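Local coordinates for ADP compounds hydrolase nudE (Escherichia coli, PDB 1VHZ) that hydrolyses ADP-ribose to AMP and ribose 5-phosphate, and also acts on NADH, Ap3A and Ap2A, as a homodimeric Nudix enzyme that uses magnesium or another divalent cation, at the interface of chains A and B. Residues are numbered along the deposited sequence; one frame, centred on the assembly and turned at random. Chains: chain A/B, ADP compounds hydrolase nudE.

Contact 1: the interface of chains A and B. Residues chain A 173, 176-177, 180; chain B 161, 172, 176.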
loop_
_atom_site.group_PDB
_atom_site.type_symbol
_atom_site.label_atom_id
_atom_site.label_comp_id
_atom_site.label_asym_id
_atom_site.label_seq_id
_atom_site.Cartn_x
_atom_site.Cartn_y
_atom_site.Cartn_z
ATOM N N SER A 173 2.272 2.109 7.359
ATOM C CA SER A 173 2.651 3.487 7.082
ATOM C C SER A 173 2.014 4.426 8.117
ATOM O O SER A 173 2.693 5.267 8.685
ATOM C CB SER A 173 2.092 3.932 5.705
ATOM O OG SER A 173 2.792 3.288 4.674
ATOM N N PHE A 176 3.607 4.181 11.801
ATOM C CA PHE A 176 4.871 4.898 11.891
ATOM C C PHE A 176 4.681 6.410 11.749
ATOM O O PHE A 176 5.400 7.166 12.402
ATOM C CB PHE A 176 5.836 4.399 10.798
ATOM C CG PHE A 176 6.595 3.139 11.110
ATOM C CD1 PHE A 176 6.320 1.962 10.446
ATOM C CD2 PHE A 176 7.616 3.140 12.060
ATOM C CE1 PHE A 176 7.049 0.803 10.693
ATOM C CE2 PHE A 176 8.333 1.983 12.326
ATOM C CZ PHE A 176 8.054 0.808 11.642
ATOM N N LEU A 177 3.759 6.883 10.919
ATOM C CA LEU A 177 3.543 8.323 10.763
ATOM C C LEU A 177 2.944 8.934 12.025
ATOM O O LEU A 177 3.339 10.019 12.449
ATOM C CB LEU A 177 2.678 8.633 9.535
ATOM C CG LEU A 177 3.391 8.398 8.185
ATOM C CD1 LEU A 177 2.374 8.242 7.068
ATOM C CD2 LEU A 177 4.396 9.500 7.881
ATOM N N GLU A 180 5.643 9.152 14.712
ATOM C CA GLU A 180 6.531 10.286 14.482
ATOM C C GLU A 180 5.850 11.573 14.984
ATOM O O GLU A 180 6.455 12.367 15.684
ATOM C CB GLU A 180 6.844 10.523 13.015
ATOM C CG GLU A 180 8.052 9.981 12.381
ATOM C CD GLU A 180 9.253 9.667 13.226
ATOM O OE1 GLU A 180 10.123 10.538 13.397
ATOM O OE2 GLU A 180 9.342 8.519 13.721
ATOM N N LEU B 161 9.939 11.710 2.622
ATOM C CA LEU B 161 8.545 11.943 2.955
ATOM C C LEU B 161 8.066 13.326 2.507
ATOM O O LEU B 161 6.861 13.637 2.569
ATOM C CB LEU B 161 8.348 11.773 4.450
ATOM C CG LEU B 161 7.910 10.477 5.090
ATOM C CD1 LEU B 161 8.067 9.233 4.257
ATOM C CD2 LEU B 161 8.542 10.314 6.472
ATOM N N VAL B 172 6.809 3.950 1.792
ATOM C CA VAL B 172 6.786 4.565 3.122
ATOM C C VAL B 172 6.999 3.529 4.211
ATOM O O VAL B 172 7.825 3.726 5.102
ATOM C CB VAL B 172 5.524 5.414 3.350
ATOM C CG1 VAL B 172 5.461 5.954 4.775
ATOM C CG2 VAL B 172 5.542 6.630 2.396
ATOM N N PHE B 176 10.449 3.375 6.804
ATOM C CA PHE B 176 10.359 3.323 8.255
ATOM C C PHE B 176 10.899 1.991 8.778
ATOM O O PHE B 176 11.648 1.980 9.755
ATOM C CB PHE B 176 8.908 3.534 8.709
ATOM C CG PHE B 176 8.464 4.967 8.863
ATOM C CD1 PHE B 176 7.571 5.539 7.975
ATOM C CD2 PHE B 176 8.928 5.745 9.909
ATOM C CE1 PHE B 176 7.141 6.856 8.143
ATOM C CE2 PHE B 176 8.527 7.056 10.077
ATOM C CZ PHE B 176 7.618 7.614 9.183
#
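Two copies of the C-terminal helix of the Nudix fold, 169-184 in chain A and 169-183 in chain B, meet here through A:Phe176 and B:Phe176, a residue that faces its own twin across the two-fold of the homodimer. The two side chains run past each other in opposite directions. Their rings lie nearly parallel but are displaced along their length, which puts a methylene rather than a ring centre over each face. A:Phe176 CB sits above the B:Phe176 ring toward its rim, 3.3 Å from B:Phe176 CG; in return B:Phe176 CB lies over the face of the A:Phe176 ring, with A:Phe176 CG 3.4 Å away. This is a reciprocal pair of CH-pi contacts. In both copies CG is anti to the carbonyl carbon and beside the backbone N (chi1 -82° in A, -85° in B), and this matched setting lets the pair interlock symmetrically.

The outer end of the B:Phe176 ring reaches back over the chain A helix, between residues one turn apart. A:Leu177 crosses it at about a right angle and brings CD2 to 3.8 Å from B:Phe176 CE1. At the other meta carbon, the aliphatic part of A:Glu180 does the touching: its CG is 3.8 Å from B:Phe176 CE2, and the chain bends at chi2, with the carboxylate plane turned 43° from the ring. Farther back toward the start of the helices, B:Val172 CG1 lies in plane at the edge of its own chain's B:Phe176 ring and would help to fix its rotation. The same methyl meets A:Ser173 CB at 4.0 Å. No polar pair bridges the subunits in this patch, so close apolar fit appears to carry it; B:Leu161, on the 3-10 helix 154-162, adds a looser flank with CD2 4.5 Å from A:Leu177 CD2. The hydroxyl A:Ser173 OG faces the valine branch point, 3.7 Å from B:Val172 CB.

Contact 2: the interface of chains A and B. Residues chain A 9-10, 12, 29, 31, 33, 41; chain B 68, 70, 144.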
loop_
_atom_site.group_PDB
_atom_site.type_symbol
_atom_site.label_atom_id
_atom_site.label_comp_id
_atom_site.label_asym_id
_atom_site.label_seq_id
_atom_site.Cartn_x
_atom_site.Cartn_y
_atom_site.Cartn_z
ATOM N N LYS A 9 7.887 12.187 -20.124
ATOM C CA LYS A 9 6.814 11.211 -20.020
ATOM C C LYS A 9 6.420 10.654 -21.389
ATOM O O LYS A 9 6.409 11.373 -22.380
ATOM C CB LYS A 9 5.556 11.808 -19.393
ATOM C CG LYS A 9 5.724 12.301 -17.967
ATOM C CD LYS A 9 4.349 12.381 -17.309
ATOM C CE LYS A 9 4.162 13.709 -16.597
ATOM N NZ LYS A 9 2.719 14.051 -16.450
ATOM N N PRO A 10 6.008 9.393 -21.378
ATOM C CA PRO A 10 5.533 8.729 -22.570
ATOM C C PRO A 10 4.242 9.405 -23.026
ATOM O O PRO A 10 3.565 10.037 -22.207
ATOM C CB PRO A 10 5.190 7.312 -22.111
ATOM C CG PRO A 10 5.068 7.383 -20.632
ATOM C CD PRO A 10 5.983 8.503 -20.193
ATOM N N ILE A 12 0.394 9.048 -24.273
ATOM C CA ILE A 12 -0.716 8.073 -24.248
ATOM C C ILE A 12 -1.320 8.062 -25.646
ATOM O O ILE A 12 -1.815 9.113 -26.054
ATOM C CB ILE A 12 -1.765 8.508 -23.198
ATOM C CG1 ILE A 12 -1.022 8.683 -21.874
ATOM C CG2 ILE A 12 -2.911 7.524 -23.127
ATOM C CD1 ILE A 12 -1.738 8.360 -20.609
ATOM N N VAL A 29 -4.062 0.757 -22.007
ATOM C CA VAL A 29 -3.461 2.026 -22.398
ATOM C C VAL A 29 -2.299 1.824 -23.370
ATOM O O VAL A 29 -1.332 1.164 -23.003
ATOM C CB VAL A 29 -2.907 2.791 -21.172
ATOM C CG1 VAL A 29 -2.343 4.146 -21.573
ATOM C CG2 VAL A 29 -3.972 2.996 -20.102
ATOM N N LEU A 31 0.919 3.115 -25.052
ATOM C CA LEU A 31 1.908 4.120 -24.742
ATOM C C LEU A 31 3.101 4.138 -25.695
ATOM O O LEU A 31 3.530 3.103 -26.180
ATOM C CB LEU A 31 2.534 3.808 -23.356
ATOM C CG LEU A 31 1.685 4.128 -22.132
ATOM C CD1 LEU A 31 2.395 3.660 -20.871
ATOM C CD2 LEU A 31 1.386 5.622 -22.059
ATOM N N PHE A 33 6.899 5.487 -25.319
ATOM C CA PHE A 33 7.922 6.104 -24.482
ATOM C C PHE A 33 8.796 7.052 -25.290
ATOM O O PHE A 33 8.740 7.099 -26.510
ATOM C CB PHE A 33 8.738 5.018 -23.782
ATOM C CG PHE A 33 7.900 4.292 -22.756
ATOM C CD1 PHE A 33 7.134 3.195 -23.122
ATOM C CD2 PHE A 33 7.867 4.726 -21.440
ATOM C CE1 PHE A 33 6.366 2.528 -22.181
ATOM C CE2 PHE A 33 7.092 4.073 -20.495
ATOM C CZ PHE A 33 6.333 2.972 -20.869
ATOM N N TYR A 41 -0.255 -1.136 -21.718
ATOM C CA TYR A 41 -0.360 -1.410 -20.290
ATOM C C TYR A 41 -1.832 -1.513 -19.880
ATOM O O TYR A 41 -2.715 -1.019 -20.579
ATOM C CB TYR A 41 0.249 -0.279 -19.466
ATOM C CG TYR A 41 1.743 -0.208 -19.321
ATOM C CD1 TYR A 41 2.308 0.682 -18.404
ATOM C CD2 TYR A 41 2.604 -0.997 -20.064
ATOM C CE1 TYR A 41 3.682 0.774 -18.251
ATOM C CE2 TYR A 41 3.976 -0.918 -19.931
ATOM C CZ TYR A 41 4.502 -0.030 -19.019
ATOM O OH TYR A 41 5.862 0.044 -18.863
ATOM N N TYR B 68 8.165 4.920 -14.497
ATOM C CA TYR B 68 6.872 5.399 -14.924
ATOM C C TYR B 68 5.744 4.525 -14.370
ATOM O O TYR B 68 5.865 3.308 -14.288
ATOM C CB TYR B 68 6.774 5.553 -16.433
ATOM C CG TYR B 68 5.442 6.097 -16.936
ATOM C CD1 TYR B 68 4.465 5.243 -17.424
ATOM C CD2 TYR B 68 5.167 7.456 -16.919
ATOM C CE1 TYR B 68 3.251 5.720 -17.889
ATOM C CE2 TYR B 68 3.967 7.951 -17.381
ATOM C CZ TYR B 68 3.008 7.072 -17.866
ATOM O OH TYR B 68 1.820 7.563 -18.350
ATOM N N VAL B 70 1.678 4.141 -15.059
ATOM C CA VAL B 70 0.552 4.572 -15.891
ATOM C C VAL B 70 -0.706 4.892 -15.110
ATOM O O VAL B 70 -1.575 5.635 -15.604
ATOM C CB VAL B 70 0.228 3.546 -17.000
ATOM C CG1 VAL B 70 -0.497 2.329 -16.430
ATOM C CG2 VAL B 70 -0.637 4.189 -18.077
ATOM N N PRO B 144 10.767 -1.039 -20.623
ATOM C CA PRO B 144 10.708 -0.337 -21.882
ATOM C C PRO B 144 11.664 0.827 -21.985
ATOM O O PRO B 144 11.997 1.286 -23.088
ATOM C CB PRO B 144 9.259 0.141 -21.940
ATOM C CG PRO B 144 8.884 0.348 -20.501
ATOM C CD PRO B 144 9.565 -0.780 -19.770
HETATM O O HOH W 1 2.310 9.947 -19.500
HETATM O O HOH W 2 6.933 1.445 -16.514
#
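The chain B backbone is extended at B:Tyr68 (psi 139°), near the end of strand 61-69, and turns at B:Val70 (psi -23°), presenting both to A:Pro10 and to strands 25-32 and 38-44 of chain A. With CG anti to its backbone N (chi1 -178°), B:Tyr68 reaches out under A:Pro10, whose CG stands over the ring centre in a CH-pi contact, 3.5 Å from B:Tyr68 CZ. A:Leu31 CD1 meets the ring at B:Tyr68 CE1, 3.7 Å away. At the ring's tip, water 1 lies 2.7 Å from B:Tyr68 OH and links the phenol to the carbonyl A:Pro10 O. An alanine in place of B:Tyr68 would probably open a gap beneath A:Pro10 and leave water 1 without its phenol mate.

B:Val70 divides its methyls: CG2 packs against the methyls of A:Val29, while CG1 lies in plane at the edge of the A:Tyr41 ring, 3.8 Å from A:Tyr41 CD1. A:Tyr41 belongs to the ADP-ribose pocket; A:Leu31 CD1 lies over one face of the A:Tyr41 ring, toward the rim. The A:Phe33 ring has a proline toward the rim on each face, its own chain's A:Pro10 CB on one and B:Pro144 CG on the other, the latter 3.7 Å from A:Phe33 CZ. Water 2 joins A:Tyr41 OH, at 2.9 Å, to the carbonyl B:Tyr68 O, at 3.1 Å.

Contact 1 and contact 2 lie about 30 Å apart, measured between the centres of their C-alpha atoms, and share no residue. Contact 1 joins like to like, C-terminal helix against C-terminal helix at the two-fold; contact 2 joins unlike parts, the N-terminal strands of chain A against a strand end and loops of chain B, and recurs with the chains exchanged. Together they pin the homodimer at well-separated places. Because contact 2 includes a residue of the ADP-ribose pocket, dimer formation probably helps to shape the substrate site, whereas contact 1 seems mainly to hold the subunits together.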